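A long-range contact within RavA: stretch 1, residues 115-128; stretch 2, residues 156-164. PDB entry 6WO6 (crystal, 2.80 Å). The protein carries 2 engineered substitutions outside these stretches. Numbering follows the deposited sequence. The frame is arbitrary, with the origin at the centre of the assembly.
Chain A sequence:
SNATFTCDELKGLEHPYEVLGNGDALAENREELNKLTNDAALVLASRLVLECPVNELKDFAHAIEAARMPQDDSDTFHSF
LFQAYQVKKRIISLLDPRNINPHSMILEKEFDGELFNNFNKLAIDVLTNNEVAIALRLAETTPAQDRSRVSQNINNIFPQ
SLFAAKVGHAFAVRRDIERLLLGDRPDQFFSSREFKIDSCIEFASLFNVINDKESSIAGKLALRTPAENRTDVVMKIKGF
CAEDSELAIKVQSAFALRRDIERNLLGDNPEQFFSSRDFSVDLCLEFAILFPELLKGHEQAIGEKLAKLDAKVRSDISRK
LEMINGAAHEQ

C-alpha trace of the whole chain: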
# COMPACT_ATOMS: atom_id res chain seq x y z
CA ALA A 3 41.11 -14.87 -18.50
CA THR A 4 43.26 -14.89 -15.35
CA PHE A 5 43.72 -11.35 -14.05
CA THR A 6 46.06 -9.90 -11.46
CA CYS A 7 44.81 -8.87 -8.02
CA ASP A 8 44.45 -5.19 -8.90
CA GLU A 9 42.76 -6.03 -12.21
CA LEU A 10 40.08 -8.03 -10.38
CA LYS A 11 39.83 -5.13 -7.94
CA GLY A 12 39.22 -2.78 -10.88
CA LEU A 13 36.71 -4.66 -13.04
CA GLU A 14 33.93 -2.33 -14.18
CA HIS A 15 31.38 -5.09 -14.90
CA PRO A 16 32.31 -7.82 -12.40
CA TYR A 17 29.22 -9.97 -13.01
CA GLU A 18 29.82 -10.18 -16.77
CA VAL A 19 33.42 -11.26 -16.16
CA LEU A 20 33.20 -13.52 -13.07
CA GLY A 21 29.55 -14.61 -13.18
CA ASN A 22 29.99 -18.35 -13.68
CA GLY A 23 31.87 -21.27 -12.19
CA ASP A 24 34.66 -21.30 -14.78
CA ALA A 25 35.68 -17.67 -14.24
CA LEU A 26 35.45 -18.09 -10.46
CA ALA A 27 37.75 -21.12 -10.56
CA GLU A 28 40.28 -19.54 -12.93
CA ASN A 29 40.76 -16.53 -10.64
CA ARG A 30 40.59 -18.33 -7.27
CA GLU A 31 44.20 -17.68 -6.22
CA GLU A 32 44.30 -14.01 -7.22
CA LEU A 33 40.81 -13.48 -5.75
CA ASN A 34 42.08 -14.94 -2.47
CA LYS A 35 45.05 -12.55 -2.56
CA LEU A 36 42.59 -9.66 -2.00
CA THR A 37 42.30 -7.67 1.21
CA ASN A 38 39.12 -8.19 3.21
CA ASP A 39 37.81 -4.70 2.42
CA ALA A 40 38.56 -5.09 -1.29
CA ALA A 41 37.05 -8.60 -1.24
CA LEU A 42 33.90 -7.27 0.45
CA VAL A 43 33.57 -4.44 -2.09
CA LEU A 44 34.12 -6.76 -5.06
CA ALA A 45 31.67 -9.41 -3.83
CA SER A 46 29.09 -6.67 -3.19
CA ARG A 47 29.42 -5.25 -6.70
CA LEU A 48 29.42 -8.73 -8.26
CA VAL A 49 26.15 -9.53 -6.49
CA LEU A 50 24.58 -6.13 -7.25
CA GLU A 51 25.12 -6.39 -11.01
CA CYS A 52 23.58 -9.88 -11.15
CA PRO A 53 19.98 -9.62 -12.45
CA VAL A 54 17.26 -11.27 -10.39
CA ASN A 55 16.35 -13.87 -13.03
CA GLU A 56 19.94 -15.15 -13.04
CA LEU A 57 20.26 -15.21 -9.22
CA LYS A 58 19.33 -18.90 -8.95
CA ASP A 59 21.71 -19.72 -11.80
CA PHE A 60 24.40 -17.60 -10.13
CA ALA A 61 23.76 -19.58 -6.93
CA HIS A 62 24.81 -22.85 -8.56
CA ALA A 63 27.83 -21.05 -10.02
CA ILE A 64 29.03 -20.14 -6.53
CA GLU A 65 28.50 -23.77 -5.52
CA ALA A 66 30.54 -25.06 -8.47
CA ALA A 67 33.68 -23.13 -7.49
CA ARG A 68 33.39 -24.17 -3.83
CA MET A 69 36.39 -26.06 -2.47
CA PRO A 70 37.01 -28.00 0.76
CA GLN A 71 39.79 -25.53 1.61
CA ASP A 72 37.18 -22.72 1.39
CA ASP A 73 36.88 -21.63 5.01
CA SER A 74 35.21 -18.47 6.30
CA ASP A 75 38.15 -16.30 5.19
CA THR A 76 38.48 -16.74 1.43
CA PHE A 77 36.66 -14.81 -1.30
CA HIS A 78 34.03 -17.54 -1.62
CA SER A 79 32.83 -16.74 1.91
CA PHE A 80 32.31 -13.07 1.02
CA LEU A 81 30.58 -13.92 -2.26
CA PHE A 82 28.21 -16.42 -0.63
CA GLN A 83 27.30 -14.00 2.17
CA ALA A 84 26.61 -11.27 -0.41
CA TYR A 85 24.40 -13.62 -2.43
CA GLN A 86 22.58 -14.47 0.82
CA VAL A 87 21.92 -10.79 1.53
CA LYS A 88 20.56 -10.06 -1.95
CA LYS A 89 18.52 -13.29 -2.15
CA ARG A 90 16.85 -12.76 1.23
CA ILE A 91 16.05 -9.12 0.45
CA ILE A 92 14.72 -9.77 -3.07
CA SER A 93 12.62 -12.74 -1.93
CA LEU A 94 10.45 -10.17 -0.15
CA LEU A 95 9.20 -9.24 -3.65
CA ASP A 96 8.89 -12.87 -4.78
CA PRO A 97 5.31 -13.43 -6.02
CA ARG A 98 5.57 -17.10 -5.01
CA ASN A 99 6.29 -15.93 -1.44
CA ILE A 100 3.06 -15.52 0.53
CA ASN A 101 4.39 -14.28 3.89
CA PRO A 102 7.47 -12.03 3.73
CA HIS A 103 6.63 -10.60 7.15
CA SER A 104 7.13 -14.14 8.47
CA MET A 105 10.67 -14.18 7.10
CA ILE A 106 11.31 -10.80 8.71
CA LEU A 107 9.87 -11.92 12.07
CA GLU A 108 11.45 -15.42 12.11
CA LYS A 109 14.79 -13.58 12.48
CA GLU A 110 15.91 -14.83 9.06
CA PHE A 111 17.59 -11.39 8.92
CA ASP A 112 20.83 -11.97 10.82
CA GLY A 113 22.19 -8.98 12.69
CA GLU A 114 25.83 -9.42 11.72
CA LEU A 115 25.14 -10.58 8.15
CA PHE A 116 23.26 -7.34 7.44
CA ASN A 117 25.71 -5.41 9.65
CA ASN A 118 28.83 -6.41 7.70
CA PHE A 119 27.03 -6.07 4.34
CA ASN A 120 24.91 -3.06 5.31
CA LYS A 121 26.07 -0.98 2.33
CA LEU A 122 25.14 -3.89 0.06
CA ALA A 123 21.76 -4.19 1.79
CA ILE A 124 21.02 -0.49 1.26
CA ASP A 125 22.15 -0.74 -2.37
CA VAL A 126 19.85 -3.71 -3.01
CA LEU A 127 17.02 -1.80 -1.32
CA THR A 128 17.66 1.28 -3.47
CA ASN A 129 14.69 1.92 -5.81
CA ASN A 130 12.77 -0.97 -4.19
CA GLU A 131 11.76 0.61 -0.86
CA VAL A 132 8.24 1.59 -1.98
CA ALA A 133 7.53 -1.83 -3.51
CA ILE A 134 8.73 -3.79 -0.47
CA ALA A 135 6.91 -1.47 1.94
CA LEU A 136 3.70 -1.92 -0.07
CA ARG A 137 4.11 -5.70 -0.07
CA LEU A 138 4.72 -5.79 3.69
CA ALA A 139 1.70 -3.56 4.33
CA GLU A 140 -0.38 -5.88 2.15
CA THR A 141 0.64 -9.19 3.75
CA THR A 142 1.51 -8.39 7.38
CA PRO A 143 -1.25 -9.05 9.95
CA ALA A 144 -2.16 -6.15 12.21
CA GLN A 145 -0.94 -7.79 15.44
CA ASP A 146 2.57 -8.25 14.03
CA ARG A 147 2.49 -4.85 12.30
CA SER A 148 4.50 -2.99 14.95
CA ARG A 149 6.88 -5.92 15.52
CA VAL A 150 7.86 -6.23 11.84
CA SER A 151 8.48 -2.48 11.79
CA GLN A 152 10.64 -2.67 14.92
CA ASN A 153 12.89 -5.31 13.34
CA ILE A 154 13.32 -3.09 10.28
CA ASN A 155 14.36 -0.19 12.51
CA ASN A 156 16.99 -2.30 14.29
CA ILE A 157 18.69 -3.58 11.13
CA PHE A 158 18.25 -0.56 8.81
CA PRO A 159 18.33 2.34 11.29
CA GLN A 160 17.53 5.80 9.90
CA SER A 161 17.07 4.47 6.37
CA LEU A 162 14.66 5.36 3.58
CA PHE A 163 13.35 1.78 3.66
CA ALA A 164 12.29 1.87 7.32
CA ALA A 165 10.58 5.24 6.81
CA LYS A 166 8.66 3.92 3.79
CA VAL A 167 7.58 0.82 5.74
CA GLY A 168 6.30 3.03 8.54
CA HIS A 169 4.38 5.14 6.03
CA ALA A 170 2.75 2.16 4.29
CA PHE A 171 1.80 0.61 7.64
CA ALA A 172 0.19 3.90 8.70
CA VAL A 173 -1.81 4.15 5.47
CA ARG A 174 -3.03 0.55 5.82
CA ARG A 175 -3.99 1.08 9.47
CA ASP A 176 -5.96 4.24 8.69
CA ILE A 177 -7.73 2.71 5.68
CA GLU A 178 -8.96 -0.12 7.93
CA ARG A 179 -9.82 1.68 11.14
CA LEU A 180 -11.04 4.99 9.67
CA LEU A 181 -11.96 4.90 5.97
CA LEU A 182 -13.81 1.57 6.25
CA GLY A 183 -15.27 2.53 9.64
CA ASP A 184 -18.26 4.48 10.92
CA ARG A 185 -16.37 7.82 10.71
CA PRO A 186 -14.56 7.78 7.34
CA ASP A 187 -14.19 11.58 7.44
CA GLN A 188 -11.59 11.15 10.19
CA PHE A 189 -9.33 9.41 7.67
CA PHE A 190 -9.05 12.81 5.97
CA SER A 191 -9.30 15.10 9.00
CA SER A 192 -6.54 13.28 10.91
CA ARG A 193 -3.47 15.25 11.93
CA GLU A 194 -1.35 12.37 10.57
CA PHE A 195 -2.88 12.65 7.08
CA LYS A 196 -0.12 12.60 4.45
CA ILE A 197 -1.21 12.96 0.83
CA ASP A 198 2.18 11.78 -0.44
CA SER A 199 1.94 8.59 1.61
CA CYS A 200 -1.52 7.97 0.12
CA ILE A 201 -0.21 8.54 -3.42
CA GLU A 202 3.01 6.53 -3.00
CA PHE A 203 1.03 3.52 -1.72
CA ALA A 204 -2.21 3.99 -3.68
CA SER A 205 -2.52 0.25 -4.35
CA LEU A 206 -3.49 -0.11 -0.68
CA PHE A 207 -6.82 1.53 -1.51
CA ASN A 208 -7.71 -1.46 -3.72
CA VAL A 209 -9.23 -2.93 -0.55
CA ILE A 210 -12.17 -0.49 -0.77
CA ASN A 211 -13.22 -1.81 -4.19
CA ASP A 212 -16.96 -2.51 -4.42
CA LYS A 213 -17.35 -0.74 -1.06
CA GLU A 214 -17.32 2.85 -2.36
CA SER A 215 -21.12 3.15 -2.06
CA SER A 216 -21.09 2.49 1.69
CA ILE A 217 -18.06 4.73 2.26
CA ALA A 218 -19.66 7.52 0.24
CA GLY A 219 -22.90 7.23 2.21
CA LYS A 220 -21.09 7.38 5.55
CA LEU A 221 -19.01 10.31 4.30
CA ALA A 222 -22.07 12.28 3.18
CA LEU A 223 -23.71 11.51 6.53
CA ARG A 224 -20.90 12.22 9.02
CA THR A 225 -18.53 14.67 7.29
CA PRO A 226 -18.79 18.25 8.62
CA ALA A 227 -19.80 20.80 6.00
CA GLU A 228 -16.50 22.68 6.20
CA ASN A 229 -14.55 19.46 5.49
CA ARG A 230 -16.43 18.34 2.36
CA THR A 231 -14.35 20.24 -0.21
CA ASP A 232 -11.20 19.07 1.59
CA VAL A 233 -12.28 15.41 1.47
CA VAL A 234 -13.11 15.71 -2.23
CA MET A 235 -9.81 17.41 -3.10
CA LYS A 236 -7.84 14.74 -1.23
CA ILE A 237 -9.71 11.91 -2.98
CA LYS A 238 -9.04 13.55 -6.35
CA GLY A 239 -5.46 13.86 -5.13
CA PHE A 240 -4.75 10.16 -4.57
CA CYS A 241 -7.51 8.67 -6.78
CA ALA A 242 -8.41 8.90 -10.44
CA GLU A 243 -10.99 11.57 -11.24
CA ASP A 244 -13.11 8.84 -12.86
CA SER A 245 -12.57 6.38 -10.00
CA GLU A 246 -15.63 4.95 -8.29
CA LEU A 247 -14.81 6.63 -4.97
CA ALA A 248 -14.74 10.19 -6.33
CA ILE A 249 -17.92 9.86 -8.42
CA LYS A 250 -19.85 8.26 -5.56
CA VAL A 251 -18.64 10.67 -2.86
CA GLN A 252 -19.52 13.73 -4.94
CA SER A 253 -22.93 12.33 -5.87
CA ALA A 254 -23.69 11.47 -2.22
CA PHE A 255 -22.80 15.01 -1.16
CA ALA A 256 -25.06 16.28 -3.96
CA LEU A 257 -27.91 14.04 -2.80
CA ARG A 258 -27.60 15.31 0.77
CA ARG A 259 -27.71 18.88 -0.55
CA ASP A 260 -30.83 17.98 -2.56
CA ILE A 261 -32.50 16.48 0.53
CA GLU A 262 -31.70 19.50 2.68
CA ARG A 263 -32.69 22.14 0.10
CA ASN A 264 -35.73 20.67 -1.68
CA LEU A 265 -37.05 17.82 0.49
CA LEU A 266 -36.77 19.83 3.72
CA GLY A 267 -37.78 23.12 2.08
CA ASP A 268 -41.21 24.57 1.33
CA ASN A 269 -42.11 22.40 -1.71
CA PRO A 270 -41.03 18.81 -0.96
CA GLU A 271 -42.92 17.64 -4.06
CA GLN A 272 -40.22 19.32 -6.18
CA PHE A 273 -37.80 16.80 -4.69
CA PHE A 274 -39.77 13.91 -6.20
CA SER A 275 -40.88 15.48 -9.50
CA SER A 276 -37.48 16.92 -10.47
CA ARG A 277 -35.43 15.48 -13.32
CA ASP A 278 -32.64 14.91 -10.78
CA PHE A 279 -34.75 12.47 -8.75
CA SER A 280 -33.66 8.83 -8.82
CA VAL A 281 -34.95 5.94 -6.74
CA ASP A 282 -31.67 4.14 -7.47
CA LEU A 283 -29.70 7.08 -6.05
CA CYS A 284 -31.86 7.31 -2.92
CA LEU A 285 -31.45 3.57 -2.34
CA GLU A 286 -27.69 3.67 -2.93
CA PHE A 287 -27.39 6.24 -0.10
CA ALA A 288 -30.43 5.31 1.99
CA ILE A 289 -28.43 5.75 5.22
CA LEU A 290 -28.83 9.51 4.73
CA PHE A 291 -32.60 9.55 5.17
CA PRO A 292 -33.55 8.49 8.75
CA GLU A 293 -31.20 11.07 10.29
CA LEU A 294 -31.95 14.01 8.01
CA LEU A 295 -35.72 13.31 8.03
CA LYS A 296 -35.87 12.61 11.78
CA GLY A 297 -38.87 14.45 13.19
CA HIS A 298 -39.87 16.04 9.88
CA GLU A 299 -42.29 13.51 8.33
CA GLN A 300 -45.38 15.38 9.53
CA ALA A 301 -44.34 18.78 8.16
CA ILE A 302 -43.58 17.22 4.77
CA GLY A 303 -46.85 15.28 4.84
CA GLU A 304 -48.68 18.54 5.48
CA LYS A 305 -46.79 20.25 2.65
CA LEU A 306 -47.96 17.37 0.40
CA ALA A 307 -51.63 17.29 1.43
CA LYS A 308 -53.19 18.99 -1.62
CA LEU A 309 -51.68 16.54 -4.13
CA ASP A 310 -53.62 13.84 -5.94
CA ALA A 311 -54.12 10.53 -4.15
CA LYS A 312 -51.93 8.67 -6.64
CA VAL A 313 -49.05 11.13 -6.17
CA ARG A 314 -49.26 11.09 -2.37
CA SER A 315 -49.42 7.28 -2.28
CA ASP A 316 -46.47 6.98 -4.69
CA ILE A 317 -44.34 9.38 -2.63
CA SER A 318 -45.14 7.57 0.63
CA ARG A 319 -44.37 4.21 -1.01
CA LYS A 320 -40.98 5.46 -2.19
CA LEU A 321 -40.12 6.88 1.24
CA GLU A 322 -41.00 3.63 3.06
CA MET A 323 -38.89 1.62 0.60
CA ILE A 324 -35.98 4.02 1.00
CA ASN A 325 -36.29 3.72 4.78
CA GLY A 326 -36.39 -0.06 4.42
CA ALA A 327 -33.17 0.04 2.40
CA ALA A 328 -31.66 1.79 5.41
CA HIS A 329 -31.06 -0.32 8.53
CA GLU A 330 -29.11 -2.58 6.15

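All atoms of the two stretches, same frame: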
# COMPACT_ATOMS: atom_id res chain seq x y z
N LEU A 115 25.12 -10.45 9.61
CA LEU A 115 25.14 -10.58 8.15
C LEU A 115 24.76 -9.26 7.49
O LEU A 115 25.44 -8.80 6.56
CB LEU A 115 24.21 -11.70 7.70
CG LEU A 115 24.07 -11.87 6.19
CD1 LEU A 115 25.42 -12.15 5.56
CD2 LEU A 115 23.08 -12.97 5.84
N PHE A 116 23.68 -8.63 7.96
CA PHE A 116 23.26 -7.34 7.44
C PHE A 116 23.96 -6.17 8.13
O PHE A 116 23.67 -5.01 7.80
CB PHE A 116 21.74 -7.19 7.57
CG PHE A 116 20.97 -8.06 6.62
CD1 PHE A 116 20.71 -9.38 6.92
CD2 PHE A 116 20.52 -7.55 5.41
CE1 PHE A 116 20.01 -10.18 6.04
CE2 PHE A 116 19.81 -8.35 4.53
CZ PHE A 116 19.56 -9.67 4.84
N ASN A 117 24.86 -6.44 9.07
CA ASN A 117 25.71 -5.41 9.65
C ASN A 117 27.03 -5.30 8.91
O ASN A 117 27.53 -4.19 8.68
CB ASN A 117 25.96 -5.72 11.13
CG ASN A 117 26.74 -4.62 11.83
OD1 ASN A 117 26.59 -3.44 11.52
ND2 ASN A 117 27.59 -5.01 12.78
N ASN A 118 27.61 -6.43 8.51
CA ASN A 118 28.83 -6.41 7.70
C ASN A 118 28.53 -5.94 6.28
O ASN A 118 29.28 -5.14 5.71
CB ASN A 118 29.47 -7.80 7.67
CG ASN A 118 29.96 -8.25 9.04
OD1 ASN A 118 30.54 -7.46 9.78
ND2 ASN A 118 29.72 -9.51 9.37
N PHE A 119 27.43 -6.43 5.70
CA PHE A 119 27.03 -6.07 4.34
C PHE A 119 25.91 -5.04 4.33
O PHE A 119 24.97 -5.13 3.54
CB PHE A 119 26.60 -7.32 3.57
CG PHE A 119 27.71 -8.31 3.35
CD1 PHE A 119 28.02 -9.26 4.31
CD2 PHE A 119 28.45 -8.30 2.17
CE1 PHE A 119 29.04 -10.17 4.11
CE2 PHE A 119 29.47 -9.21 1.96
CZ PHE A 119 29.76 -10.15 2.93
N ASN A 120 25.99 -4.04 5.21
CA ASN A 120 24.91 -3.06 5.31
C ASN A 120 24.87 -2.15 4.08
O ASN A 120 23.78 -1.81 3.60
CB ASN A 120 25.06 -2.24 6.58
CG ASN A 120 23.80 -1.46 6.92
OD1 ASN A 120 23.65 -0.30 6.53
ND2 ASN A 120 22.89 -2.10 7.64
N LYS A 121 26.04 -1.75 3.57
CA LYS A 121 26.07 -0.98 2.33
C LYS A 121 25.44 -1.76 1.19
O LYS A 121 24.66 -1.21 0.40
CB LYS A 121 27.51 -0.59 1.99
CG LYS A 121 28.24 0.15 3.11
N LEU A 122 25.76 -3.06 1.09
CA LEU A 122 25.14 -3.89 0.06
C LEU A 122 23.64 -4.00 0.26
O LEU A 122 22.87 -3.99 -0.71
CB LEU A 122 25.78 -5.28 0.07
CG LEU A 122 25.08 -6.30 -0.83
CD1 LEU A 122 25.26 -5.94 -2.30
CD2 LEU A 122 25.57 -7.71 -0.55
N ALA A 123 23.19 -4.12 1.52
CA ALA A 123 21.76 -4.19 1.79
C ALA A 123 21.06 -2.92 1.32
O ALA A 123 20.02 -2.98 0.65
CB ALA A 123 21.52 -4.42 3.28
N ILE A 124 21.62 -1.76 1.66
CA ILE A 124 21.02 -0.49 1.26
C ILE A 124 21.03 -0.35 -0.26
O ILE A 124 20.09 0.21 -0.85
CB ILE A 124 21.73 0.69 1.95
CG1 ILE A 124 21.66 0.54 3.46
CG2 ILE A 124 21.14 2.01 1.50
CD1 ILE A 124 20.24 0.48 4.00
N ASP A 125 22.08 -0.84 -0.92
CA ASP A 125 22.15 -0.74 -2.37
C ASP A 125 21.13 -1.65 -3.05
O ASP A 125 20.55 -1.29 -4.08
CB ASP A 125 23.57 -1.08 -2.86
CG ASP A 125 24.58 -0.01 -2.46
OD1 ASP A 125 24.17 1.16 -2.32
OD2 ASP A 125 25.77 -0.35 -2.29
N VAL A 126 20.89 -2.84 -2.48
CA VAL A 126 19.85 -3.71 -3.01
C VAL A 126 18.47 -3.09 -2.77
O VAL A 126 17.57 -3.19 -3.62
CB VAL A 126 19.95 -5.12 -2.40
CG1 VAL A 126 18.79 -5.98 -2.83
CG2 VAL A 126 21.26 -5.77 -2.80
N LEU A 127 18.30 -2.43 -1.62
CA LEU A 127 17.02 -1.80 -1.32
C LEU A 127 16.76 -0.58 -2.19
O LEU A 127 15.60 -0.20 -2.39
CB LEU A 127 16.97 -1.41 0.16
CG LEU A 127 16.82 -2.55 1.16
CD1 LEU A 127 17.01 -2.05 2.58
CD2 LEU A 127 15.47 -3.22 1.00
N THR A 128 17.81 0.04 -2.71
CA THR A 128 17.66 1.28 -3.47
C THR A 128 16.74 1.07 -4.67
O THR A 128 16.92 0.13 -5.46
CB THR A 128 19.03 1.79 -3.92
OG1 THR A 128 19.69 2.40 -2.81
CG2 THR A 128 18.89 2.82 -5.04
N ASN A 156 15.77 -1.86 13.64
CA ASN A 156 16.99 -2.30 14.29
C ASN A 156 18.08 -2.63 13.29
O ASN A 156 19.26 -2.41 13.57
CB ASN A 156 16.71 -3.51 15.18
CG ASN A 156 15.83 -3.17 16.37
OD1 ASN A 156 15.79 -2.03 16.82
ND2 ASN A 156 15.12 -4.17 16.89
N ILE A 157 17.71 -3.15 12.12
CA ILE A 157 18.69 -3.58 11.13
C ILE A 157 19.03 -2.47 10.15
O ILE A 157 20.19 -2.33 9.75
CB ILE A 157 18.17 -4.84 10.41
CG1 ILE A 157 18.10 -6.02 11.39
CG2 ILE A 157 19.04 -5.18 9.21
CD1 ILE A 157 17.58 -7.29 10.79
N PHE A 158 18.05 -1.67 9.75
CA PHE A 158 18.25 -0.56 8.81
C PHE A 158 17.91 0.76 9.50
O PHE A 158 16.94 1.43 9.13
CB PHE A 158 17.41 -0.75 7.56
CG PHE A 158 17.61 -2.08 6.89
CD1 PHE A 158 18.83 -2.41 6.32
CD2 PHE A 158 16.58 -3.01 6.82
CE1 PHE A 158 19.02 -3.63 5.70
CE2 PHE A 158 16.77 -4.23 6.20
CZ PHE A 158 17.99 -4.54 5.64
N PRO A 159 18.70 1.16 10.49
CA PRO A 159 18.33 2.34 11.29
C PRO A 159 18.53 3.63 10.51
O PRO A 159 19.56 3.83 9.86
CB PRO A 159 19.28 2.26 12.49
CG PRO A 159 20.49 1.58 11.94
CD PRO A 159 20.01 0.61 10.89
N GLN A 160 17.52 4.50 10.57
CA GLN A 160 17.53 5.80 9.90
C GLN A 160 17.75 5.64 8.40
O GLN A 160 18.58 6.32 7.80
CB GLN A 160 18.58 6.73 10.52
CG GLN A 160 18.42 6.94 12.02
CD GLN A 160 17.12 7.65 12.37
OE1 GLN A 160 16.53 8.34 11.54
NE2 GLN A 160 16.68 7.48 13.60
N SER A 161 16.99 4.74 7.79
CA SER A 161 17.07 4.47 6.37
C SER A 161 15.76 4.86 5.68
O SER A 161 14.70 4.95 6.31
CB SER A 161 17.38 3.00 6.10
OG SER A 161 16.42 2.16 6.73
N LEU A 162 15.86 5.07 4.37
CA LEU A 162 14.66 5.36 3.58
C LEU A 162 13.68 4.19 3.63
O LEU A 162 12.46 4.39 3.66
CB LEU A 162 15.05 5.66 2.13
CG LEU A 162 13.98 6.16 1.16
CD1 LEU A 162 13.45 7.51 1.62
CD2 LEU A 162 14.55 6.27 -0.25
N PHE A 163 14.20 2.97 3.67
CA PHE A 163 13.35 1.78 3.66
C PHE A 163 12.47 1.71 4.91
O PHE A 163 11.26 1.45 4.81
CB PHE A 163 14.22 0.53 3.54
CG PHE A 163 13.46 -0.75 3.65
CD1 PHE A 163 12.35 -0.98 2.86
CD2 PHE A 163 13.86 -1.74 4.54
CE1 PHE A 163 11.64 -2.16 2.95
CE2 PHE A 163 13.17 -2.93 4.63
CZ PHE A 163 12.05 -3.14 3.84
N ALA A 164 13.06 1.93 6.08
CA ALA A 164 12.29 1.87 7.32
C ALA A 164 11.22 2.96 7.36
O ALA A 164 10.09 2.73 7.81
CB ALA A 164 13.22 1.98 8.53

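The most unusual feature of this contact is that one leucine places its two methyl groups over the faces of two different phenylalanine rings. Leu127 CD1 lies 4.0 Å from the centroid of the Phe158 ring, 8° off the ring normal, and Leu127 CD2 lies 4.1 Å from the centroid of the Phe163 ring, 7° off its normal. Both geometries fit CH-pi contacts. The CA-to-CB bond of Leu127 points toward stretch 2, and its m,t rotamer (chi1 -72°, chi2 171°) goes with a branched end whose methyls each meet one ring, a task suited to a side chain with two terminal methyls.

Phe158 loses the most area to the other stretch, 75 Å² of the 351 Å² buried in total. Its CA-to-CB bond runs sideways, yet chi1 of -54° brings the ring nearer the helix of residues 120-127. Ala123 CB meets the ring edge at Phe158 CE1, 3.6 Å away; its CA-to-CB bond points toward stretch 2, and a single methyl suffices for so close an approach. Ile124 CD1 reaches Phe158 CD1 at 4.0 Å; although the CA-to-CB bond of Ile124 points sideways, the end of its side chain comes nearer. Phe116 CD2 lies 3.9 Å from Phe158 CZ, while Phe116 CB packs against Ile157 CG2 at 3.7 Å.

No clear hydrogen bond crosses the contact, so apolar packing dominates. Asn120 ND2 donates to Phe116 O within its own stretch (3.0 Å, 158°), which holds the amide near stretch 2; Asn120 ND2 also lies 3.4 Å from Ile157 O, a separation whose geometry leaves bonding open.

Polar groups also order the turn in stretch 2. Ser161 OG donates to Phe158 O at 2.6 Å and accepts a weak capping bond from Ala164 N at 3.4 Å, linking the residue that carries the central ring to the start of the helix bearing Phe163.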